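Local coordinates for protein inositol monophosphatase (PDB 4N81) that probably hydrolyses phosphate monoesters such as inositol monophosphate, using magnesium, as a phosphatase of the inositol monophosphatase superfamily, at residues V84-P87 with I88-T91; P232-K235 with N236-G239. One frame throughout, in Å; residues are numbered along the deposited sequence.

Contact 1: residues V84-P87 with I88-T91; sequences VLDP and IDGT. With SO4 (sulfate ion), chain B.
A water molecule is held between Asp86 and Ile88 round the corner at Pro87: it accepts from the backbone N of Ile88 at 3.0 Å and can donate to Asp86 OD1, also at 3.0 Å. The other oxygen of that carboxylate faces Asp89, with Asp86 OD2 and Asp89 OD2 3.2 Å apart. The two side chains cross at about a right angle and their carboxylate planes differ by 66°. In both, CG lies opposite the backbone N (chi1 -164° in Asp86), and this brings the acidic ends together. Beyond them the chain enters helix 91-95, with Gly90 at the N-cap. Here two consecutive amides share one sulfate oxygen: Gly90 N reaches O4 at 2.9 Å and Thr91 N reaches it at 3.0 Å. Sulfate O3 leans back toward the acids, 3.2 Å from Asp89 OD2. Asp210 brings a third carboxylate to the cluster. Such crowding of acids is consistent with the magnesium site predicted to include Asp86, Asp89 and Asp210, together with Ile88; a cation there would probably offset the repulsion between the three carboxylates. The sulfate, probably from the crystallisation liquor, sits at the helix start of this DPIDGT signature much as a substrate phosphate might.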
loop_
_atom_site.group_PDB
_atom_site.type_symbol
_atom_site.label_atom_id
_atom_site.label_comp_id
_atom_site.label_asym_id
_atom_site.label_seq_id
_atom_site.Cartn_x
_atom_site.Cartn_y
_atom_site.Cartn_z
ATOM N N VAL A 84 1.922 -23.795 9.204
ATOM C CA VAL A 84 1.028 -22.695 9.506
ATOM C C VAL A 84 0.754 -22.020 8.173
ATOM O O VAL A 84 1.693 -21.614 7.517
ATOM C CB VAL A 84 1.712 -21.697 10.477
ATOM C CG1 VAL A 84 0.780 -20.516 10.828
ATOM C CG2 VAL A 84 2.125 -22.403 11.771
ATOM N N LEU A 85 -0.518 -21.952 7.756
ATOM C CA LEU A 85 -0.893 -21.371 6.460
ATOM C C LEU A 85 -1.785 -20.146 6.642
ATOM O O LEU A 85 -2.713 -20.168 7.449
ATOM C CB LEU A 85 -1.679 -22.398 5.650
ATOM C CG LEU A 85 -1.022 -23.785 5.597
ATOM C CD1 LEU A 85 -1.884 -24.763 4.841
ATOM C CD2 LEU A 85 0.363 -23.724 4.988
ATOM N N ASP A 86 -1.494 -19.072 5.923
ATOM C CA ASP A 86 -2.432 -17.978 5.792
ATOM C C ASP A 86 -2.554 -17.658 4.290
ATOM O O ASP A 86 -1.672 -16.975 3.737
ATOM C CB ASP A 86 -1.957 -16.734 6.562
ATOM C CG ASP A 86 -3.098 -15.714 6.762
ATOM O OD1 ASP A 86 -4.249 -16.060 6.403
ATOM O OD2 ASP A 86 -2.853 -14.601 7.285
ATOM N N PRO A 87 -3.598 -18.175 3.608
ATOM C CA PRO A 87 -3.620 -17.974 2.141
ATOM C C PRO A 87 -3.573 -16.500 1.720
ATOM O O PRO A 87 -2.918 -16.152 0.748
ATOM C CB PRO A 87 -5.009 -18.533 1.754
ATOM C CG PRO A 87 -5.223 -19.684 2.797
ATOM C CD PRO A 87 -4.646 -19.120 4.083
ATOM N N ILE A 88 -4.246 -15.647 2.489
ATOM C CA ILE A 88 -4.287 -14.208 2.204
ATOM C C ILE A 88 -4.083 -13.438 3.518
ATOM O O ILE A 88 -5.025 -13.148 4.244
ATOM C CB ILE A 88 -5.615 -13.791 1.528
ATOM C CG1 ILE A 88 -5.808 -14.583 0.204
ATOM C CG2 ILE A 88 -5.650 -12.256 1.251
ATOM C CD1 ILE A 88 -7.206 -14.411 -0.425
ATOM N N ASP A 89 -2.835 -13.100 3.809
ATOM C CA ASP A 89 -2.577 -12.187 4.907
ATOM C C ASP A 89 -2.721 -10.782 4.332
ATOM O O ASP A 89 -2.103 -10.470 3.317
ATOM C CB ASP A 89 -1.163 -12.392 5.445
ATOM C CG ASP A 89 -0.893 -11.488 6.629
ATOM O OD1 ASP A 89 -0.056 -10.563 6.483
ATOM O OD2 ASP A 89 -1.550 -11.687 7.671
ATOM N N GLY A 90 -3.502 -9.928 5.000
ATOM C CA GLY A 90 -3.895 -8.644 4.440
ATOM C C GLY A 90 -5.239 -8.795 3.739
ATOM O O GLY A 90 -5.436 -8.272 2.621
ATOM N N THR A 91 -6.160 -9.492 4.410
ATOM C CA THR A 91 -7.477 -9.725 3.843
ATOM C C THR A 91 -8.152 -8.361 3.501
ATOM O O THR A 91 -8.747 -8.184 2.446
ATOM C CB THR A 91 -8.402 -10.317 4.999
ATOM O OG1 THR A 91 -7.855 -11.558 5.449
ATOM C CG2 THR A 91 -9.788 -10.588 4.456
HETATM S S SO4 B . -5.713 -11.266 7.981
HETATM O O1 SO4 B . -7.054 -11.793 7.576
HETATM O O2 SO4 B . -5.754 -10.990 9.445
HETATM O O3 SO4 B . -4.701 -12.298 7.808
HETATM O O4 SO4 B . -5.368 -9.988 7.237
HETATM O O HOH W 1 -6.448 -16.242 4.396
#

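Contact 2: residues P232-K235 with N236-G239; sequences PLNK and NSVG
Asn234 and Ser237 turn their side chains inward across a type I beta turn, while Lys235 and Asn236, at its two central positions, lie side by side and point the same way. The closing backbone bond runs from Ser237 N to Asn234 O, 3.0 Å. A second bond runs back: the backbone N of Asn234 donates to the hydroxyl OG of Ser237 at 2.9 Å, nearly straight at 166°. For this, OG is tucked beside its own backbone N (chi1 -63°), which turns it back toward the incoming chain. The same oxygen donates to a water at 2.7 Å, and that water in turn donates to Pro232 O, so OG is tied to two points of the preceding segment. The chi1 of 69° sets Asn234 CG between the backbone N and the carbonyl carbon and brings OD1 to Asn236 N. This OD1 accepts from Asn236 N at 3.0 Å, forming an Asx turn within the beta turn, with the donor above the amide plane. Lys235 runs out extended, its CE 4.2 Å from Asn236 OD1, a loose alignment. The CD2 methyl of Leu233 lies against the Ser237 side chain, 3.9 Å from its OG. A further water lies within bonding distance of both Lys235 O and Ser237 O and can donate to either. The turn belongs to the connection between strands 224-226 and 241-244. Leu233 and Ser237 pack on Phe211 of helix 208-211, Lys235 reaches Phe208, and Pro232 and Asn234 touch Arg112 of strand 112-120.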
loop_
_atom_site.group_PDB
_atom_site.type_symbol
_atom_site.label_atom_id
_atom_site.label_comp_id
_atom_site.label_asym_id
_atom_site.label_seq_id
_atom_site.Cartn_x
_atom_site.Cartn_y
_atom_site.Cartn_z
ATOM N N PRO A 232 11.329 -14.267 22.325
ATOM C CA PRO A 232 11.021 -14.939 21.040
ATOM C C PRO A 232 9.554 -15.076 20.771
ATOM O O PRO A 232 8.779 -15.308 21.698
ATOM C CB PRO A 232 11.516 -16.369 21.251
ATOM C CG PRO A 232 12.518 -16.279 22.333
ATOM C CD PRO A 232 12.094 -15.131 23.232
ATOM N N LEU A 233 9.168 -14.970 19.505
ATOM C CA LEU A 233 7.794 -15.189 19.124
ATOM C C LEU A 233 7.660 -16.682 18.909
ATOM O O LEU A 233 8.576 -17.347 18.390
ATOM C CB LEU A 233 7.502 -14.440 17.828
ATOM C CG LEU A 233 7.549 -12.918 17.985
ATOM C CD1 LEU A 233 7.566 -12.164 16.641
ATOM C CD2 LEU A 233 6.297 -12.502 18.838
ATOM N N ASN A 234 6.536 -17.223 19.335
ATOM C CA ASN A 234 6.277 -18.645 19.190
ATOM C C ASN A 234 4.805 -18.888 18.996
ATOM O O ASN A 234 4.002 -17.939 18.943
ATOM C CB ASN A 234 6.915 -19.493 20.306
ATOM C CG ASN A 234 6.277 -19.294 21.674
ATOM O OD1 ASN A 234 5.132 -18.852 21.794
ATOM N ND2 ASN A 234 7.031 -19.674 22.728
ATOM N N LYS A 235 4.434 -20.163 18.905
ATOM C CA LYS A 235 3.096 -20.553 18.509
ATOM C C LYS A 235 2.073 -19.982 19.464
ATOM O O LYS A 235 0.900 -19.781 19.128
ATOM C CB LYS A 235 3.001 -22.094 18.553
ATOM C CG LYS A 235 1.576 -22.607 18.403
ATOM C CD LYS A 235 1.409 -24.134 18.652
ATOM C CE LYS A 235 -0.048 -24.430 19.091
ATOM N NZ LYS A 235 -0.442 -25.853 19.044
ATOM N N ASN A 236 2.523 -19.716 20.663
ATOM C CA ASN A 236 1.640 -19.195 21.678
ATOM C C ASN A 236 1.649 -17.697 22.020
ATOM O O ASN A 236 0.902 -17.274 22.913
ATOM C CB ASN A 236 1.804 -20.040 22.905
ATOM C CG ASN A 236 0.594 -20.843 23.127
ATOM O OD1 ASN A 236 0.243 -21.768 22.305
ATOM N ND2 ASN A 236 -0.172 -20.422 24.152
ATOM N N SER A 237 2.459 -16.924 21.293
ATOM C CA SER A 237 2.548 -15.484 21.466
ATOM C C SER A 237 1.180 -14.806 21.186
ATOM O O SER A 237 0.427 -15.187 20.256
ATOM C CB SER A 237 3.603 -14.926 20.529
ATOM O OG SER A 237 4.880 -15.490 20.887
ATOM N N VAL A 238 0.866 -13.799 21.995
ATOM C CA VAL A 238 -0.418 -13.105 21.885
ATOM C C VAL A 238 -0.501 -12.169 20.700
ATOM O O VAL A 238 -1.589 -11.712 20.359
ATOM C CB VAL A 238 -0.778 -12.327 23.180
ATOM C CG1 VAL A 238 -0.780 -13.311 24.369
ATOM C CG2 VAL A 238 0.213 -11.195 23.380
ATOM N N GLY A 239 0.630 -11.917 20.053
ATOM C CA GLY A 239 0.601 -11.191 18.768
ATOM C C GLY A 239 0.994 -9.736 18.825
ATOM O O GLY A 239 0.601 -8.935 17.955
HETATM O O HOH W 2 6.384 -14.182 22.671
HETATM O O HOH W 3 -0.927 -17.656 19.409
#

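The centres of contacts 1 and 2 lie about 17 Å apart and their nearest atoms about 7 Å apart, so they do not touch. Contact 1 supplies part of the predicted magnesium site and meets the sulfate, whereas contact 2 is a surface turn nearby. Helix 208-211 is common to both: its Asp210 joins the acids of 84-91, while Phe208 is touched by Val84 from contact 1 and by Lys235 from contact 2. The loop residue Phe68 is likewise met by Val84 and Lys235. The side chain of Leu233 is about 10 Å from that of Asp210, and that of Lys235 about 9 Å from that of Glu70, another predicted magnesium ligand.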